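Side-chain contact in two-domain protein containing predicted PHP-like metal-dependent phosphoesterase (Bacteroides vulgatus ATCC 8482, PDB 3E38), which probably acts as a metal-dependent phosphoesterase with three zinc ions in its active site, possibly a 5'-3' exonuclease of DNA and RNA: residues P100-A105 with P138-Q143. Sequence-based numbering, arbitrary orientation.
Sequences PGHFNA and PGWDSQ. With ZN (zinc ion), chain H.
The H102 imidazole and the W140 indole form an offset edge-to-face pair: the indole's edge is turned toward the imidazole face, with H102 and six-membered W140 ring centroids 5.4 Å apart and planes at 67°. The touching atom is W140 CZ3 of the benzo ring, 3.7 Å from H102 CE1. One indole face is covered by S142 CB, 3.5 Å above its plane and over its centre. The Q143 amide stands almost upright to the imidazole, the two planes 82° apart, and its NE2 makes a packing contact 3.5 Å from H102 NE2. Q143 NE2 is also hydrogen-bonded to the carbonyl O of R96.

Histidine suits its place because its other nitrogen, H102 ND1, binds a zinc ion at 2.3 Å, which leaves the rest of the ring to pack against W140 and Q143; E93 and H137 complete the protein ligands. Tryptophan offers a long, flat side chain; with CG anti to the backbone N (chi1 -175°), it spans from the loop to H102, and its ring also meets H137 edge-to-face. At G101, the backbone angles would jam a CB against the carbonyl O of P100, and it would also sit close to Q143 OE1, which lies 3.6 Å from G101 CA. With an alanine at Q143, the R96 carbonyl would probably lose its amide donor, and the NE2 side of the H102 ring a packing neighbour. Here the start of strand 102-106 supplies a first-shell ligand, and W140 and Q143 of the loop after strand 132-135 back it as a second shell beside one zinc of the trinuclear site, as in the PHP family's distorted barrel.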
loop_
_atom_site.group_PDB
_atom_site.type_symbol
_atom_site.label_atom_id
_atom_site.label_comp_id
_atom_site.label_asym_id
_atom_site.label_seq_id
_atom_site.Cartn_x
_atom_site.Cartn_y
_atom_site.Cartn_z
ATOM N N PRO B 100 -23.209 35.077 -7.491
ATOM C CA PRO B 100 -23.295 33.836 -8.238
ATOM C C PRO B 100 -22.297 32.793 -7.727
ATOM O O PRO B 100 -22.308 31.625 -8.118
ATOM C CB PRO B 100 -22.859 34.289 -9.628
ATOM C CG PRO B 100 -21.746 35.281 -9.329
ATOM C CD PRO B 100 -22.081 35.899 -7.981
ATOM N N GLY B 101 -21.448 33.237 -6.827
ATOM C CA GLY B 101 -20.482 32.335 -6.245
ATOM C C GLY B 101 -19.198 32.318 -7.016
ATOM O O GLY B 101 -18.688 33.360 -7.392
ATOM N N HIS B 102 -18.657 31.127 -7.224
ATOM C CA HIS B 102 -17.375 30.954 -7.947
ATOM C C HIS B 102 -17.562 30.252 -9.262
ATOM O O HIS B 102 -18.218 29.212 -9.331
ATOM C CB HIS B 102 -16.410 30.069 -7.155
ATOM C CG HIS B 102 -16.071 30.568 -5.790
ATOM N ND1 HIS B 102 -14.959 30.133 -5.108
ATOM C CD2 HIS B 102 -16.683 31.462 -4.981
ATOM C CE1 HIS B 102 -14.907 30.732 -3.929
ATOM N NE2 HIS B 102 -15.930 31.554 -3.834
ATOM N N PHE B 103 -16.971 30.821 -10.305
ATOM C CA PHE B 103 -16.942 30.236 -11.661
ATOM C C PHE B 103 -15.520 30.181 -12.201
ATOM O O PHE B 103 -14.720 31.027 -11.927
ATOM C CB PHE B 103 -17.707 31.063 -12.677
ATOM C CG PHE B 103 -19.235 30.975 -12.580
ATOM C CD1 PHE B 103 -19.899 31.337 -11.439
ATOM C CD2 PHE B 103 -19.985 30.558 -13.685
ATOM C CE1 PHE B 103 -21.281 31.239 -11.359
ATOM C CE2 PHE B 103 -21.348 30.444 -13.615
ATOM C CZ PHE B 103 -22.004 30.791 -12.447
ATOM N N ASN B 104 -15.266 29.186 -13.032
ATOM C CA ASN B 104 -14.032 29.109 -13.801
ATOM C C ASN B 104 -14.283 29.479 -15.243
ATOM O O ASN B 104 -15.270 29.095 -15.839
ATOM C CB ASN B 104 -13.376 27.755 -13.730
ATOM C CG ASN B 104 -12.492 27.607 -12.524
ATOM O OD1 ASN B 104 -12.590 28.370 -11.571
ATOM N ND2 ASN B 104 -11.600 26.631 -12.570
ATOM N N ALA B 105 -13.368 30.300 -15.740
ATOM C CA ALA B 105 -13.292 30.752 -17.121
ATOM C C ALA B 105 -12.056 30.073 -17.679
ATOM O O ALA B 105 -10.952 30.335 -17.218
ATOM C CB ALA B 105 -13.167 32.272 -17.196
ATOM N N PRO B 138 -21.187 24.250 -6.788
ATOM C CA PRO B 138 -22.440 24.881 -6.409
ATOM C C PRO B 138 -22.829 24.528 -4.976
ATOM O O PRO B 138 -23.318 25.356 -4.215
ATOM C CB PRO B 138 -23.448 24.306 -7.436
ATOM C CG PRO B 138 -22.694 23.204 -8.213
ATOM C CD PRO B 138 -21.255 23.535 -8.074
ATOM N N GLY B 139 -22.490 23.305 -4.608
ATOM C CA GLY B 139 -22.864 22.720 -3.321
ATOM C C GLY B 139 -21.980 23.007 -2.123
ATOM O O GLY B 139 -22.336 22.682 -0.992
ATOM N N TRP B 140 -20.840 23.626 -2.363
ATOM C CA TRP B 140 -19.900 23.936 -1.269
ATOM C C TRP B 140 -20.702 24.563 -0.151
ATOM O O TRP B 140 -21.343 25.608 -0.341
ATOM C CB TRP B 140 -18.855 24.896 -1.766
ATOM C CG TRP B 140 -17.746 25.244 -0.828
ATOM C CD1 TRP B 140 -17.101 24.414 0.056
ATOM C CD2 TRP B 140 -17.035 26.486 -0.806
ATOM N NE1 TRP B 140 -16.066 25.092 0.672
ATOM C CE2 TRP B 140 -15.998 26.360 0.152
ATOM C CE3 TRP B 140 -17.183 27.705 -1.494
ATOM C CZ2 TRP B 140 -15.118 27.409 0.438
ATOM C CZ3 TRP B 140 -16.325 28.741 -1.199
ATOM C CH2 TRP B 140 -15.289 28.585 -0.252
ATOM N N ASP B 141 -20.635 23.942 1.018
ATOM C CA ASP B 141 -21.527 24.319 2.141
ATOM C C ASP B 141 -21.173 25.639 2.770
ATOM O O ASP B 141 -21.959 26.211 3.543
ATOM C CB ASP B 141 -21.626 23.204 3.229
ATOM C CG ASP B 141 -20.269 22.785 3.822
ATOM O OD1 ASP B 141 -19.245 23.490 3.644
ATOM O OD2 ASP B 141 -20.248 21.702 4.461
ATOM N N SER B 142 -19.999 26.125 2.411
ATOM C CA SER B 142 -19.526 27.390 2.958
ATOM C C SER B 142 -20.374 28.555 2.429
ATOM O O SER B 142 -20.600 29.570 3.092
ATOM C CB SER B 142 -18.055 27.617 2.631
ATOM O OG SER B 142 -17.688 28.910 3.074
ATOM N N GLN B 143 -20.872 28.363 1.224
ATOM C CA GLN B 143 -21.674 29.381 0.555
ATOM C C GLN B 143 -23.155 28.987 0.469
ATOM O O GLN B 143 -24.021 29.843 0.308
ATOM C CB GLN B 143 -21.074 29.706 -0.817
ATOM C CG GLN B 143 -19.797 30.544 -0.729
ATOM C CD GLN B 143 -19.424 31.192 -2.054
ATOM O OE1 GLN B 143 -19.678 30.645 -3.118
ATOM N NE2 GLN B 143 -18.826 32.362 -1.988
HETATM ZN ZN ZN H . -13.836 28.190 -5.566
HETATM O O HOH W 1 -12.843 26.845 -6.260
#